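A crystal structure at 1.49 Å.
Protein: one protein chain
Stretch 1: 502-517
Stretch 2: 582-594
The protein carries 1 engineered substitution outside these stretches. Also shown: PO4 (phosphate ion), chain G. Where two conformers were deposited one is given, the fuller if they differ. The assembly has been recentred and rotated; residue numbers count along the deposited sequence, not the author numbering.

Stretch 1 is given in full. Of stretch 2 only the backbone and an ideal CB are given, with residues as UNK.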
# COMPACT_ATOMS: atom_id res chain seq x y z
N PRO A 502 -11.97 -4.29 -22.42
CA PRO A 502 -12.53 -4.82 -23.67
C PRO A 502 -13.88 -5.50 -23.48
O PRO A 502 -14.75 -5.45 -24.36
CB PRO A 502 -11.50 -5.85 -24.08
CG PRO A 502 -10.21 -5.36 -23.51
CD PRO A 502 -10.58 -4.71 -22.22
N TYR A 503 -14.10 -6.12 -22.31
CA TYR A 503 -15.34 -6.86 -22.07
C TYR A 503 -16.61 -6.03 -22.06
O TYR A 503 -17.71 -6.61 -22.10
CB TYR A 503 -15.22 -7.79 -20.84
CG TYR A 503 -14.89 -7.17 -19.47
CD1 TYR A 503 -15.50 -6.01 -19.04
CD2 TYR A 503 -14.03 -7.80 -18.61
CE1 TYR A 503 -15.22 -5.45 -17.80
CE2 TYR A 503 -13.75 -7.26 -17.35
CZ TYR A 503 -14.35 -6.10 -16.96
OH TYR A 503 -14.06 -5.56 -15.71
N LEU A 504 -16.49 -4.70 -22.03
CA LEU A 504 -17.66 -3.86 -22.17
C LEU A 504 -17.87 -3.34 -23.58
O LEU A 504 -18.82 -2.58 -23.79
CB LEU A 504 -17.61 -2.72 -21.19
CG LEU A 504 -17.63 -3.17 -19.72
CD1 LEU A 504 -17.81 -1.98 -18.82
CD2 LEU A 504 -18.66 -4.25 -19.41
N TYR A 505 -17.05 -3.79 -24.51
CA TYR A 505 -17.14 -3.43 -25.96
C TYR A 505 -17.47 -4.61 -26.83
O TYR A 505 -16.96 -4.73 -27.96
CB TYR A 505 -15.82 -2.80 -26.40
CG TYR A 505 -15.63 -1.43 -25.84
CD1 TYR A 505 -16.37 -0.34 -26.34
CD2 TYR A 505 -14.73 -1.18 -24.79
CE1 TYR A 505 -16.23 0.92 -25.82
CE2 TYR A 505 -14.56 0.10 -24.29
CZ TYR A 505 -15.33 1.16 -24.78
OH TYR A 505 -15.22 2.45 -24.31
N ARG A 506 -18.34 -5.45 -26.29
CA ARG A 506 -18.65 -6.77 -26.82
C ARG A 506 -20.18 -6.84 -26.95
O ARG A 506 -20.82 -5.81 -27.17
CB ARG A 506 -18.04 -7.84 -25.89
CG ARG A 506 -16.84 -8.53 -26.50
CD ARG A 506 -15.66 -8.52 -25.56
NE ARG A 506 -14.37 -8.47 -26.25
CZ ARG A 506 -13.23 -8.77 -25.66
NH1 ARG A 506 -13.24 -9.12 -24.38
NH2 ARG A 506 -12.08 -8.73 -26.33
N ASP A 507 -20.75 -8.04 -26.85
CA ASP A 507 -22.20 -8.22 -26.75
C ASP A 507 -22.77 -7.69 -25.43
O ASP A 507 -22.03 -7.42 -24.45
CB ASP A 507 -22.58 -9.70 -26.95
CG ASP A 507 -22.37 -10.18 -28.39
OD1 ASP A 507 -21.21 -10.40 -28.79
OD2 ASP A 507 -23.36 -10.34 -29.13
N SER A 508 -24.09 -7.57 -25.38
CA SER A 508 -24.79 -7.11 -24.20
C SER A 508 -24.40 -7.92 -22.98
O SER A 508 -24.09 -9.11 -23.04
CB SER A 508 -26.30 -7.20 -24.40
OG SER A 508 -26.65 -6.47 -25.57
N ARG A 509 -24.38 -7.27 -21.85
CA ARG A 509 -23.88 -7.94 -20.68
C ARG A 509 -25.02 -8.70 -19.99
O ARG A 509 -26.21 -8.37 -20.17
CB ARG A 509 -23.13 -6.95 -19.78
CG ARG A 509 -23.95 -5.86 -19.16
CD ARG A 509 -23.09 -4.69 -18.76
NE ARG A 509 -22.07 -5.07 -17.79
CZ ARG A 509 -21.29 -4.22 -17.13
NH1 ARG A 509 -21.36 -2.90 -17.31
NH2 ARG A 509 -20.44 -4.70 -16.29
N PRO A 510 -24.69 -9.76 -19.24
CA PRO A 510 -25.71 -10.42 -18.46
C PRO A 510 -26.34 -9.48 -17.45
O PRO A 510 -25.65 -8.65 -16.84
CB PRO A 510 -24.97 -11.56 -17.74
CG PRO A 510 -23.55 -11.37 -17.98
CD PRO A 510 -23.36 -10.38 -19.07
N ASP A 511 -27.65 -9.59 -17.30
CA ASP A 511 -28.38 -8.85 -16.30
C ASP A 511 -28.26 -9.57 -14.95
O ASP A 511 -28.06 -10.78 -14.89
CB ASP A 511 -29.85 -8.71 -16.70
CG ASP A 511 -30.55 -10.07 -16.81
OD1 ASP A 511 -30.11 -10.92 -17.65
OD2 ASP A 511 -31.50 -10.31 -16.03
N LEU A 512 -28.40 -8.83 -13.86
CA LEU A 512 -28.34 -9.41 -12.54
C LEU A 512 -29.08 -8.51 -11.56
O LEU A 512 -28.80 -7.31 -11.47
CB LEU A 512 -26.86 -9.57 -12.11
CG LEU A 512 -26.62 -10.26 -10.78
CD1 LEU A 512 -27.07 -11.70 -10.78
CD2 LEU A 512 -25.13 -10.14 -10.46
N SER A 513 -30.05 -9.08 -10.85
CA SER A 513 -30.75 -8.35 -9.81
C SER A 513 -31.00 -9.26 -8.64
O SER A 513 -30.84 -10.48 -8.74
CB SER A 513 -32.05 -7.77 -10.36
OG SER A 513 -32.84 -8.78 -10.93
N GLY A 514 -31.39 -8.66 -7.52
CA GLY A 514 -31.62 -9.41 -6.28
C GLY A 514 -30.76 -9.00 -5.10
O GLY A 514 -31.02 -9.45 -3.98
N GLY A 515 -29.74 -8.14 -5.32
CA GLY A 515 -28.97 -7.54 -4.22
C GLY A 515 -29.56 -6.23 -3.70
O GLY A 515 -30.44 -5.65 -4.36
N PRO A 516 -29.12 -5.75 -2.53
CA PRO A 516 -28.07 -6.43 -1.72
C PRO A 516 -28.64 -7.58 -0.90
O PRO A 516 -29.85 -7.61 -0.60
CB PRO A 516 -27.55 -5.32 -0.82
CG PRO A 516 -28.75 -4.44 -0.62
CD PRO A 516 -29.50 -4.46 -1.94
N GLN A 517 -27.80 -8.54 -0.59
CA GLN A 517 -28.23 -9.72 0.13
C GLN A 517 -27.15 -10.02 1.13
O GLN A 517 -25.99 -9.70 0.89
CB GLN A 517 -28.37 -10.92 -0.83
CG GLN A 517 -29.78 -11.22 -1.25
CD GLN A 517 -29.85 -12.50 -2.07
OE1 GLN A 517 -29.52 -13.59 -1.57
NE2 GLN A 517 -30.28 -12.38 -3.31
N UNK A 582 -17.51 -9.39 5.64
CA UNK A 582 -17.56 -8.09 5.04
C UNK A 582 -18.37 -8.09 3.78
O UNK A 582 -19.06 -9.06 3.47
CB UNK A 582 -16.15 -7.58 4.76
N UNK A 583 -18.30 -6.98 3.08
CA UNK A 583 -19.08 -6.76 1.89
C UNK A 583 -18.24 -7.04 0.66
O UNK A 583 -17.07 -6.70 0.60
CB UNK A 583 -19.63 -5.33 1.86
N UNK A 584 -18.89 -7.58 -0.37
CA UNK A 584 -18.31 -7.99 -1.60
C UNK A 584 -19.18 -7.56 -2.76
O UNK A 584 -20.41 -7.52 -2.65
CB UNK A 584 -18.09 -9.50 -1.61
N UNK A 585 -18.52 -7.30 -3.89
CA UNK A 585 -19.19 -7.24 -5.19
C UNK A 585 -19.38 -8.62 -5.75
O UNK A 585 -18.41 -9.38 -5.86
CB UNK A 585 -18.40 -6.38 -6.18
N UNK A 586 -20.60 -8.99 -6.16
CA UNK A 586 -20.80 -10.23 -6.86
C UNK A 586 -21.02 -9.95 -8.33
O UNK A 586 -21.98 -9.26 -8.70
CB UNK A 586 -21.98 -11.01 -6.27
N UNK A 587 -20.16 -10.52 -9.15
CA UNK A 587 -20.24 -10.40 -10.61
C UNK A 587 -20.54 -11.78 -11.19
O UNK A 587 -19.98 -12.80 -10.76
CB UNK A 587 -18.95 -9.83 -11.19
N UNK A 588 -21.37 -11.81 -12.24
CA UNK A 588 -21.53 -13.03 -13.01
C UNK A 588 -21.00 -12.76 -14.40
O UNK A 588 -21.22 -11.67 -14.94
CB UNK A 588 -22.99 -13.49 -13.05
N UNK A 589 -20.32 -13.73 -14.98
CA UNK A 589 -19.72 -13.53 -16.28
C UNK A 589 -20.20 -14.64 -17.20
O UNK A 589 -20.25 -15.82 -16.79
CB UNK A 589 -18.19 -13.50 -16.19
N UNK A 590 -20.52 -14.26 -18.44
CA UNK A 590 -21.06 -15.25 -19.39
C UNK A 590 -19.97 -15.97 -20.15
O UNK A 590 -18.77 -15.72 -19.96
CB UNK A 590 -22.01 -14.57 -20.38
N UNK A 591 -20.37 -16.78 -21.14
CA UNK A 591 -19.42 -17.54 -21.94
C UNK A 591 -18.58 -16.77 -22.95
O UNK A 591 -17.64 -17.33 -23.50
CB UNK A 591 -20.19 -18.63 -22.70
N UNK A 592 -18.93 -15.51 -23.17
CA UNK A 592 -18.12 -14.57 -23.95
C UNK A 592 -17.11 -13.83 -23.05
O UNK A 592 -16.27 -13.09 -23.55
CB UNK A 592 -19.02 -13.56 -24.67
N UNK A 593 -17.20 -14.03 -21.73
CA UNK A 593 -16.34 -13.32 -20.78
C UNK A 593 -16.85 -11.94 -20.39
O UNK A 593 -16.10 -11.13 -19.84
CB UNK A 593 -14.94 -13.18 -21.37
N UNK A 594 -18.13 -11.68 -20.64
CA UNK A 594 -18.72 -10.37 -20.34
C UNK A 594 -19.36 -10.40 -18.96
O UNK A 594 -20.21 -11.25 -18.68
CB UNK A 594 -19.75 -9.98 -21.40
P PO4 G . -22.70 -0.04 -19.06
O1 PO4 G . -23.99 0.76 -19.02
O2 PO4 G . -22.01 0.20 -17.70
O3 PO4 G . -22.98 -1.51 -19.30
O4 PO4 G . -21.84 0.39 -20.21

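Positions 582-590 form a strand, and 590-593 make a type I beta turn. Stretch 1 passes alongside, mostly as loop.

Position 582 is out of reach of stretch 1. Its phi/psi of 141/-171 is a combination that favours glycine. The residue is Gly-582.

At position 583 CA-to-CB points sideways, and nothing of stretch 1 lies within 5.5 Å of the ideal CB. A short side chain would make no contact. A large aromatic or a long flexible side chain could reach Pro-516. The residue is Trp-583. With chi1 in m its end comes nearer, and Pro-516 CB lies 4.1 Å from Trp-583 CZ3, at the ring edge.

Positions 584 and 585 are out of reach, and stretch 1 does not restrict them; their backbone angles are extended. They are Tyr-584 and Met-585.

Position 586 points toward stretch 1. The ideal CB is 5.3 Å from Leu-512 CD2, so there is room for a medium or long apolar side chain, such as leucine, isoleucine or methionine. The residue is Met-586. Its extended chain (chi1 t, chi2 t) brings Met-586 CE to 4.0 Å from Leu-512 CD2.

Position 587 points away, and stretch 1 gives little guidance. It is Phe-587, whose ring end comes nearer without making contact.

Position 588 points toward stretch 1 again. The ideal CB is 4.7 Å from Leu-512 CD2 and 5.4 Å from Pro-510 CG. These apolar neighbours suit valine, isoleucine or perhaps alanine; the extended backbone favours a beta-branched residue. It is Val-588. Val-588 CG1 lies 4.0 Å from Leu-512 CD2, and Val-588 CG2 lies 4.2 Å from Pro-510 CB.

Position 589 points away; many residues would suit. It is Thr-589.

Position 590 points toward Pro-510, whose CG is 4.3 Å from the ideal CB. It also opens the turn, where an acceptor side chain can collect backbone NH groups. Aspartate, asparagine or serine would suit. It is Asp-590. Asp-590 OD1 accepts from the backbone N of 592 (2.9 Å) and of 594 (3.0 Å). Water 1 is hydrogen-bonded to Asp-590 OD2 (2.6 Å) and Ser-508 O (2.8 Å) and bridges the stretches.

Position 591 is out of reach, with room for a CB. Its angles do not require glycine, but the residue is Gly-591.

Position 592 points toward stretch 1, where Arg-506 and Asp-507 offer opposite charges. A polar side chain fits, and a basic one would answer Asp-507. The residue is Glu-592. Glu-592 OE1 is 2.8 Å from Asp-507 OD1, a close pair of like charges and not a hydrogen bond.

Position 593 has phi/psi of 84/17. A CB would be jammed against the preceding carbonyl O, which calls for glycine. The residue is Gly-593. Gly-593 O lies 3.6 Å from Tyr-503 CB.

Position 594 points sideways into a close setting: its ideal CB is 4.0 Å from Tyr-503 O and 4.3 Å from Pro-510 CD. A small or beta-branched residue suits, such as serine, threonine or valine. It is Thr-594. Thr-594 CG2 packs 3.4 Å from Tyr-503 O and 3.6 Å from Arg-509 CB. Thr-594 OG1 is hydrogen-bonded to water 1 (3.2 Å).

Stretch 2 (582-594) GWYMMFVTDGEGT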
# COMPACT_ATOMS: atom_id res chain seq x y z
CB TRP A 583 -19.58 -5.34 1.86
CG TRP A 583 -20.67 -5.05 2.80
CD1 TRP A 583 -20.56 -4.78 4.15
CD2 TRP A 583 -22.06 -5.03 2.50
NE1 TRP A 583 -21.80 -4.52 4.67
CE2 TRP A 583 -22.74 -4.68 3.69
CE3 TRP A 583 -22.79 -5.23 1.34
CZ2 TRP A 583 -24.11 -4.52 3.74
CZ3 TRP A 583 -24.15 -5.10 1.39
CH2 TRP A 583 -24.80 -4.74 2.58
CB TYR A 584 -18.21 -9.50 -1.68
CG TYR A 584 -17.22 -10.15 -0.75
CD1 TYR A 584 -17.54 -10.37 0.59
CD2 TYR A 584 -15.96 -10.52 -1.18
CE1 TYR A 584 -16.64 -10.94 1.45
CE2 TYR A 584 -15.05 -11.11 -0.33
CZ TYR A 584 -15.37 -11.30 0.99
OH TYR A 584 -14.46 -11.91 1.83
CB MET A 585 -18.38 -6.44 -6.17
CG MET A 585 -18.35 -4.95 -5.89
SD MET A 585 -17.29 -4.04 -7.03
CE MET A 585 -15.65 -4.51 -6.50
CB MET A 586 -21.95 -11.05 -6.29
CG MET A 586 -21.90 -12.48 -6.81
SD MET A 586 -23.35 -13.42 -6.34
CE MET A 586 -24.58 -12.81 -7.49
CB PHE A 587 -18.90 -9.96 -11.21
CG PHE A 587 -18.53 -8.54 -10.94
CD1 PHE A 587 -18.89 -7.52 -11.80
CD2 PHE A 587 -17.70 -8.21 -9.84
CE1 PHE A 587 -18.47 -6.20 -11.58
CE2 PHE A 587 -17.29 -6.92 -9.63
CZ PHE A 587 -17.62 -5.93 -10.50
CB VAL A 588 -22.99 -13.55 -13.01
CG1 VAL A 588 -23.47 -13.65 -11.56
CG2 VAL A 588 -23.94 -12.67 -13.83
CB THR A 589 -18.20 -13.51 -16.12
OG1 THR A 589 -17.85 -12.37 -15.30
CG2 THR A 589 -17.52 -13.36 -17.42
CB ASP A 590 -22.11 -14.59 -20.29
CG ASP A 590 -21.53 -13.56 -21.25
OD1 ASP A 590 -20.30 -13.54 -21.51
OD2 ASP A 590 -22.33 -12.73 -21.72
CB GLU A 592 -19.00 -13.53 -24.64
CG GLU A 592 -20.11 -14.12 -25.50
CD GLU A 592 -21.03 -13.05 -26.09
OE1 GLU A 592 -20.49 -12.21 -26.81
OE2 GLU A 592 -22.26 -13.06 -25.83
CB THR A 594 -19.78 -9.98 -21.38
OG1 THR A 594 -19.18 -10.08 -22.67
CG2 THR A 594 -20.25 -8.59 -21.16
O HOH W 1 -22.07 -10.97 -23.66
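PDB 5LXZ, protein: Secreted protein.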